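Local structure of secreted protein ESXB (Bacillus anthracis, 4J10) at residues A[11-22]-A[76-87]. The protein is a small secreted helical-hairpin protein of the WXG100 family, probably a substrate of an ESX-type (type VII) secretion system, whose precise function is not established. Sequence-based numbering, arbitrary orientation. Where two conformers were deposited one is given.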
ATOM      1  N   PRO A  11      22.597   1.459 -14.162  1.00 18.20           N
ATOM      2  CA  PRO A  11      22.317   2.225 -12.942  1.00 19.39           C
ATOM      3  C   PRO A  11      21.058   3.079 -13.070  1.00 20.03           C
ATOM      4  O   PRO A  11      20.298   3.212 -12.117  1.00 18.94           O
ATOM      5  CB  PRO A  11      23.557   3.120 -12.802  1.00 21.36           C
ATOM      6  CG  PRO A  11      24.631   2.377 -13.508  1.00 26.08           C
ATOM      7  CD  PRO A  11      23.958   1.701 -14.658  1.00 18.95           C
ATOM      8  N   GLU A  12      20.836   3.646 -14.247  1.00 20.92           N
ATOM      9  CA  GLU A  12      19.647   4.454 -14.489  1.00 18.66           C
ATOM     10  C   GLU A  12      18.371   3.631 -14.342  1.00 17.85           C
ATOM     11  O   GLU A  12      17.372   4.111 -13.797  1.00 18.19           O
ATOM     12  CB  GLU A  12      19.724   5.112 -15.869  1.00 21.65           C
ATOM     13  CG  GLU A  12      20.854   6.133 -16.006  1.00 26.42           C
ATOM     14  CD  GLU A  12      22.189   5.522 -16.434  1.00 33.07           C
ATOM     15  OE1 GLU A  12      22.313   4.282 -16.483  1.00 27.77           O
ATOM     16  OE2 GLU A  12      23.123   6.294 -16.739  1.00 44.78           O
ATOM     17  N   GLU A  13      18.389   2.389 -14.826  1.00 17.54           N
ATOM     18  CA  GLU A  13      17.201   1.542 -14.695  1.00 16.95           C
ATOM     19  C   GLU A  13      16.944   1.208 -13.224  1.00 16.08           C
ATOM     20  O   GLU A  13      15.802   1.221 -12.754  1.00 17.70           O
ATOM     21  CB  GLU A  13      17.333   0.247 -15.499  1.00 18.15           C
ATOM     22  CG  GLU A  13      17.191   0.401 -16.996  1.00 17.98           C
ATOM     23  CD  GLU A  13      15.823   0.866 -17.417  1.00 21.61           C
ATOM     24  OE1 GLU A  13      14.887   0.865 -16.581  1.00 23.39           O
ATOM     25  OE2 GLU A  13      15.676   1.242 -18.600  1.00 21.74           O
ATOM     26  N   LEU A  14      18.008   0.894 -12.496  1.00 17.28           N
ATOM     27  CA  LEU A  14      17.858   0.581 -11.087  1.00 17.87           C
ATOM     28  C   LEU A  14      17.354   1.790 -10.306  1.00 17.01           C
ATOM     29  O   LEU A  14      16.528   1.655  -9.404  1.00 17.88           O
ATOM     30  CB  LEU A  14      19.178   0.080 -10.510  1.00 19.90           C
ATOM     31  CG  LEU A  14      19.618  -1.265 -11.086  1.00 19.29           C
ATOM     32  CD1 LEU A  14      21.016  -1.625 -10.636  1.00 23.49           C
ATOM     33  CD2 LEU A  14      18.639  -2.339 -10.640  1.00 27.05           C
ATOM     34  N   GLU A  15      17.841   2.972 -10.670  1.00 18.19           N
ATOM     35  CA  GLU A  15      17.385   4.195 -10.006  1.00 17.39           C
ATOM     36  C   GLU A  15      15.930   4.522 -10.342  1.00 16.59           C
ATOM     37  O   GLU A  15      15.198   5.009  -9.478  1.00 17.23           O
ATOM     38  CB  GLU A  15      18.323   5.364 -10.328  1.00 17.75           C
ATOM     39  CG  GLU A  15      19.673   5.210  -9.638  1.00 20.48           C
ATOM     40  CD  GLU A  15      20.724   6.172 -10.139  1.00 30.31           C
ATOM     41  OE1 GLU A  15      20.663   6.562 -11.327  1.00 28.88           O
ATOM     42  OE2 GLU A  15      21.633   6.517  -9.341  1.00 31.93           O
ATOM     43  N   ARG A  16      15.501   4.244 -11.571  1.00 16.59           N
ATOM     44  CA  ARG A  16      14.107   4.451 -11.958  1.00 14.25           C
ATOM     45  C   ARG A  16      13.192   3.590 -11.100  1.00 14.98           C
ATOM     46  O   ARG A  16      12.192   4.062 -10.535  1.00 15.84           O
ATOM     47  CB  ARG A  16      13.900   4.112 -13.445  1.00 16.55           C
ATOM     48  CG  ARG A  16      12.428   4.160 -13.882  1.00 17.18           C
ATOM     49  CD  ARG A  16      12.247   3.729 -15.332  1.00 18.60           C
ATOM     50  NE  ARG A  16      12.602   2.330 -15.565  1.00 18.88           N
ATOM     51  CZ  ARG A  16      11.814   1.291 -15.301  1.00 23.06           C
ATOM     52  NH1 ARG A  16      10.610   1.475 -14.768  1.00 22.54           N
ATOM     53  NH2 ARG A  16      12.245   0.060 -15.549  1.00 26.57           N
ATOM     54  N   ILE A  17      13.537   2.310 -10.996  1.00 16.10           N
ATOM     55  CA  ILE A  17      12.737   1.379 -10.207  1.00 16.85           C
ATOM     56  C   ILE A  17      12.796   1.734  -8.720  1.00 15.61           C
ATOM     57  O   ILE A  17      11.766   1.719  -8.030  1.00 16.75           O
ATOM     58  CB  ILE A  17      13.140  -0.087 -10.478  1.00 17.86           C
ATOM     59  CG1 ILE A  17      12.891  -0.430 -11.949  1.00 19.45           C
ATOM     60  CG2 ILE A  17      12.348  -1.025  -9.582  1.00 18.27           C
ATOM     61  CD1 ILE A  17      13.456  -1.774 -12.367  1.00 23.83           C
ATOM     62  N   ALA A  18      13.979   2.084  -8.213  1.00 15.39           N
ATOM     63  CA  ALA A  18      14.102   2.556  -6.830  1.00 14.82           C
ATOM     64  C   ALA A  18      13.147   3.725  -6.587  1.00 16.19           C
ATOM     65  O   ALA A  18      12.486   3.792  -5.548  1.00 15.82           O
ATOM     66  CB  ALA A  18      15.549   2.957  -6.514  1.00 16.56           C
ATOM     67  N   GLY A  19      13.042   4.621  -7.561  1.00 16.05           N
ATOM     68  CA  GLY A  19      12.141   5.753  -7.433  1.00 16.01           C
ATOM     69  C   GLY A  19      10.686   5.342  -7.399  1.00 15.25           C
ATOM     70  O   GLY A  19       9.885   5.937  -6.679  1.00 16.69           O
ATOM     71  N   ASN A  20      10.335   4.330  -8.184  1.00 14.73           N
ATOM     72  CA  ASN A  20       8.976   3.802  -8.155  1.00 15.33           C
ATOM     73  C   ASN A  20       8.609   3.292  -6.773  1.00 15.10           C
ATOM     74  O   ASN A  20       7.506   3.542  -6.279  1.00 15.69           O
ATOM     75  CB  ASN A  20       8.805   2.694  -9.188  1.00 15.69           C
ATOM     76  CG  ASN A  20       8.841   3.215 -10.601  1.00 16.83           C
ATOM     77  OD1 ASN A  20       8.738   4.424 -10.836  1.00 20.16           O
ATOM     78  ND2 ASN A  20       8.975   2.307 -11.560  1.00 17.41           N
ATOM     79  N   PHE A  21       9.539   2.598  -6.124  1.00 14.08           N
ATOM     80  CA  PHE A  21       9.306   2.091  -4.774  1.00 13.84           C
ATOM     81  C   PHE A  21       9.181   3.208  -3.757  1.00 15.20           C
ATOM     82  O   PHE A  21       8.296   3.170  -2.904  1.00 15.03           O
ATOM     83  CB  PHE A  21      10.369   1.042  -4.390  1.00 16.09           C
ATOM     84  CG  PHE A  21      10.042  -0.326  -4.928  1.00 14.67           C
ATOM     85  CD1 PHE A  21      10.393  -0.700  -6.218  1.00 15.81           C
ATOM     86  CD2 PHE A  21       9.313  -1.221  -4.146  1.00 16.31           C
ATOM     87  CE1 PHE A  21      10.029  -1.950  -6.722  1.00 16.86           C
ATOM     88  CE2 PHE A  21       8.960  -2.469  -4.640  1.00 16.74           C
ATOM     89  CZ  PHE A  21       9.328  -2.842  -5.918  1.00 17.69           C
ATOM     90  N   LYS A  22      10.045   4.213  -3.854  1.00 15.49           N
ATOM     91  CA  LYS A  22       9.995   5.365  -2.962  1.00 16.84           C
ATOM     92  C   LYS A  22       8.697   6.158  -3.146  1.00 15.21           C
ATOM     93  O   LYS A  22       8.047   6.533  -2.167  1.00 16.42           O
ATOM     94  CB  LYS A  22      11.231   6.262  -3.188  1.00 19.04           C
ATOM     95  CG  LYS A  22      11.359   7.377  -2.176  1.00 25.53           C
ATOM     96  CD  LYS A  22      12.614   8.203  -2.395  1.00 36.03           C
ATOM     97  CE  LYS A  22      12.770   9.243  -1.293  1.00 48.22           C
ATOM     98  NZ  LYS A  22      13.504  10.448  -1.777  1.00 53.40           N
ATOM     99  N   SER A  76      13.886   0.073  -2.261  1.00 16.83           N
ATOM    100  CA  SER A  76      14.423   1.265  -2.915  1.00 15.70           C
ATOM    101  C   SER A  76      15.899   1.460  -2.572  1.00 16.07           C
ATOM    102  O   SER A  76      16.738   1.661  -3.460  1.00 16.85           O
ATOM    103  CB  SER A  76      13.615   2.496  -2.500  1.00 17.98           C
ATOM    104  OG  SER A  76      14.077   3.665  -3.153  1.00 18.33           O
ATOM    105  N   THR A  77      16.232   1.386  -1.285  1.00 16.40           N
ATOM    106  CA  THR A  77      17.618   1.511  -0.849  1.00 15.96           C
ATOM    107  C   THR A  77      18.517   0.436  -1.458  1.00 16.40           C
ATOM    108  O   THR A  77      19.642   0.718  -1.899  1.00 18.21           O
ATOM    109  CB  THR A  77      17.699   1.440   0.681  1.00 18.31           C
ATOM    110  OG1 THR A  77      17.057   2.593   1.235  1.00 20.79           O
ATOM    111  CG2 THR A  77      19.142   1.408   1.155  1.00 22.84           C
ATOM    112  N   ASP A  78      18.027  -0.797  -1.497  1.00 18.55           N
ATOM    113  CA  ASP A  78      18.845  -1.888  -2.026  1.00 19.86           C
ATOM    114  C   ASP A  78      19.121  -1.715  -3.524  1.00 17.56           C
ATOM    115  O   ASP A  78      20.235  -1.984  -3.989  1.00 19.27           O
ATOM    116  CB  ASP A  78      18.192  -3.252  -1.755  1.00 20.86           C
ATOM    117  CG  ASP A  78      18.252  -3.646  -0.289  1.00 27.92           C
ATOM    118  OD1 ASP A  78      19.001  -3.005   0.474  1.00 27.43           O
ATOM    119  OD2 ASP A  78      17.546  -4.601   0.100  1.00 37.82           O
ATOM    120  N   LEU A  79      18.112  -1.265  -4.269  1.00 17.45           N
ATOM    121  CA  LEU A  79      18.284  -0.990  -5.694  1.00 15.85           C
ATOM    122  C   LEU A  79      19.292   0.140  -5.914  1.00 16.90           C
ATOM    123  O   LEU A  79      20.155   0.056  -6.786  1.00 17.07           O
ATOM    124  CB  LEU A  79      16.937  -0.652  -6.330  1.00 15.14           C
ATOM    125  CG  LEU A  79      15.963  -1.826  -6.436  1.00 16.18           C
ATOM    126  CD1 LEU A  79      14.562  -1.298  -6.687  1.00 18.56           C
ATOM    127  CD2 LEU A  79      16.383  -2.809  -7.530  1.00 21.71           C
ATOM    128  N   LYS A  80      19.192   1.194  -5.114  1.00 17.09           N
ATOM    129  CA  LYS A  80      20.116   2.315  -5.224  1.00 17.99           C
ATOM    130  C   LYS A  80      21.553   1.898  -4.881  1.00 17.77           C
ATOM    131  O   LYS A  80      22.509   2.343  -5.519  1.00 18.83           O
ATOM    132  CB  LYS A  80      19.629   3.474  -4.345  1.00 18.98           C
ATOM    133  CG  LYS A  80      20.565   4.660  -4.237  1.00 21.64           C
ATOM    134  CD  LYS A  80      20.827   5.324  -5.587  1.00 26.13           C
ATOM    135  CE  LYS A  80      21.592   6.623  -5.386  1.00 25.07           C
ATOM    136  NZ  LYS A  80      22.258   7.102  -6.630  1.00 34.03           N
ATOM    137  N   ARG A  81      21.707   1.032  -3.886  0.51 19.72           N
ATOM    138  CA  ARG A  81      23.029   0.536  -3.517  0.51 19.30           C
ATOM    139  C   ARG A  81      23.687  -0.229  -4.666  0.51 17.47           C
ATOM    140  O   ARG A  81      24.882  -0.083  -4.915  0.51 20.56           O
ATOM    141  CB  ARG A  81      22.936  -0.341  -2.268  0.51 20.92           C
ATOM    142  CG  ARG A  81      24.248  -0.931  -1.818  0.51 23.84           C
ATOM    143  CD  ARG A  81      24.245  -1.157  -0.315  0.51 30.99           C
ATOM    144  NE  ARG A  81      23.058  -1.874   0.149  0.51 36.22           N
ATOM    145  CZ  ARG A  81      23.073  -2.828   1.075  0.51 39.57           C
ATOM    146  NH1 ARG A  81      24.216  -3.191   1.642  0.51 43.52           N
ATOM    147  NH2 ARG A  81      21.944  -3.427   1.432  0.51 42.25           N
ATOM    148  N   ILE A  82      22.893  -1.027  -5.379  1.00 19.97           N
ATOM    149  CA  ILE A  82      23.419  -1.755  -6.526  1.00 18.05           C
ATOM    150  C   ILE A  82      23.704  -0.793  -7.677  1.00 17.39           C
ATOM    151  O   ILE A  82      24.717  -0.930  -8.366  1.00 19.24           O
ATOM    152  CB  ILE A  82      22.504  -2.905  -6.972  1.00 18.22           C
ATOM    153  CG1 ILE A  82      22.395  -3.945  -5.867  1.00 22.37           C
ATOM    154  CG2 ILE A  82      23.058  -3.555  -8.250  1.00 21.73           C
ATOM    155  CD1 ILE A  82      21.317  -4.970  -6.110  1.00 28.78           C
ATOM    156  N   ALA A  83      22.828   0.187  -7.882  1.00 17.96           N
ATOM    157  CA  ALA A  83      23.082   1.207  -8.902  1.00 16.74           C
ATOM    158  C   ALA A  83      24.419   1.907  -8.662  1.00 18.74           C
ATOM    159  O   ALA A  83      25.223   2.069  -9.583  1.00 19.06           O
ATOM    160  CB  ALA A  83      21.948   2.220  -8.927  1.00 18.24           C
ATOM    161  N   ASP A  84      24.668   2.292  -7.410  1.00 18.19           N
ATOM    162  CA  ASP A  84      25.922   2.932  -7.030  1.00 18.44           C
ATOM    163  C   ASP A  84      27.128   2.030  -7.292  1.00 21.84           C
ATOM    164  O   ASP A  84      28.158   2.481  -7.793  1.00 23.22           O
ATOM    165  CB  ASP A  84      25.875   3.362  -5.554  1.00 20.50           C
ATOM    166  CG  ASP A  84      24.953   4.541  -5.323  1.00 21.10           C
ATOM    167  OD1 ASP A  84      24.650   5.249  -6.308  1.00 22.22           O
ATOM    168  OD2 ASP A  84      24.531   4.759  -4.177  1.00 22.15           O
ATOM    169  N   LYS A  85      26.997   0.753  -6.951  1.00 20.35           N
ATOM    170  CA  LYS A  85      28.079  -0.196  -7.162  1.00 23.04           C
ATOM    171  C   LYS A  85      28.389  -0.320  -8.653  1.00 23.78           C
ATOM    172  O   LYS A  85      29.552  -0.348  -9.055  1.00 23.26           O
ATOM    173  CB  LYS A  85      27.721  -1.557  -6.576  1.00 26.15           C
ATOM    174  CG  LYS A  85      28.802  -2.604  -6.743  1.00 31.92           C
ATOM    175  CD  LYS A  85      28.345  -3.957  -6.220  1.00 43.46           C
ATOM    176  CE  LYS A  85      27.492  -4.676  -7.253  1.00 48.08           C
ATOM    177  NZ  LYS A  85      26.446  -5.533  -6.622  1.00 53.44           N
ATOM    178  N   PHE A  86      27.343  -0.372  -9.470  1.00 24.53           N
ATOM    179  CA  PHE A  86      27.520  -0.432 -10.915  1.00 28.82           C
ATOM    180  C   PHE A  86      28.241   0.798 -11.435  1.00 30.37           C
ATOM    181  O   PHE A  86      29.150   0.688 -12.254  1.00 33.38           O
ATOM    182  CB  PHE A  86      26.167  -0.552 -11.613  1.00 30.80           C
ATOM    183  CG  PHE A  86      25.599  -1.938 -11.604  1.00 31.24           C
ATOM    184  CD1 PHE A  86      26.167  -2.938 -10.830  1.00 39.81           C
ATOM    185  CD2 PHE A  86      24.493  -2.241 -12.372  1.00 38.17           C
ATOM    186  CE1 PHE A  86      25.638  -4.220 -10.829  1.00 42.25           C
ATOM    187  CE2 PHE A  86      23.961  -3.520 -12.381  1.00 44.43           C
ATOM    188  CZ  PHE A  86      24.537  -4.508 -11.606  1.00 45.67           C
ATOM    189  N   ARG A  87      27.847   1.971 -10.959  1.00 28.65           N
ATOM    190  CA  ARG A  87      28.459   3.207 -11.424  1.00 30.39           C
ATOM    191  C   ARG A  87      29.919   3.337 -11.015  1.00 29.70           C
ATOM    192  O   ARG A  87      30.731   3.867 -11.765  1.00 35.51           O
ATOM    193  CB  ARG A  87      27.687   4.420 -10.920  1.00 33.36           C
ATOM    194  CG  ARG A  87      28.192   5.735 -11.498  1.00 40.38           C
ATOM    195  CD  ARG A  87      27.056   6.712 -11.639  1.00 36.68           C
ATOM    196  NE  ARG A  87      25.929   6.300 -10.815  1.00 42.05           N
ATOM    197  CZ  ARG A  87      24.658   6.409 -11.183  1.00 46.97           C
ATOM    198  NH1 ARG A  87      24.345   6.926 -12.361  1.00 52.93           N
ATOM    199  NH2 ARG A  87      23.704   6.000 -10.366  1.00 48.72           N
TER
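Residues 11-22, the start of helix 11-41, run antiparallel to residues 76-87 near the end of helix 48-90, with axes 8.3 Å apart at closest approach and an angle of 165° between their directions. Two leucines interlock across this seam as knobs into holes. Leu14 enters the hole formed by Leu79, Ile82, Ala83 and Phe86, its CD1 lying 3.7 Å from Ile82 CG2, while Leu79 fills the reciprocal hole among Leu14, Ile17, Ala18 and Phe21. The two leucine side chains cross nearly perpendicularly, CD2 of Leu14 meeting CD2 of Leu79 at 3.9 Å. The small side chains of Ala18 and Ala83 let the backbones come close: the CA atoms of Ala18 and Ser76 are 4.1 Å apart. There Ser76 OG, set anti to its own nitrogen (chi1 -178°), donates to Ala18 O at 2.9 Å from well above the carbonyl plane; the same oxygen also accepts the helical bond from Lys22 N. Further along the same flank, toward the start of helix 11-41, Lys80 NZ forms salt bridges with Glu15 OE2 (2.8 Å), whose modelled place is less sure, and, within its own segment, with Asp84 OD1 (3.0 Å). Arg87 joins this network, its guanidinium covered on one face by Pro11 CB, although its spacing to Glu15 is doubtful. Trp46 and Phe54 of the second subunit pack on Leu14 and on Leu79 and Ile82, respectively. The open end of this WXG100 hairpin thus combines an interlocked apolar seam, continued into the dimer interface, with a charged flank where Lys80 probably eases repulsion between two carboxylates.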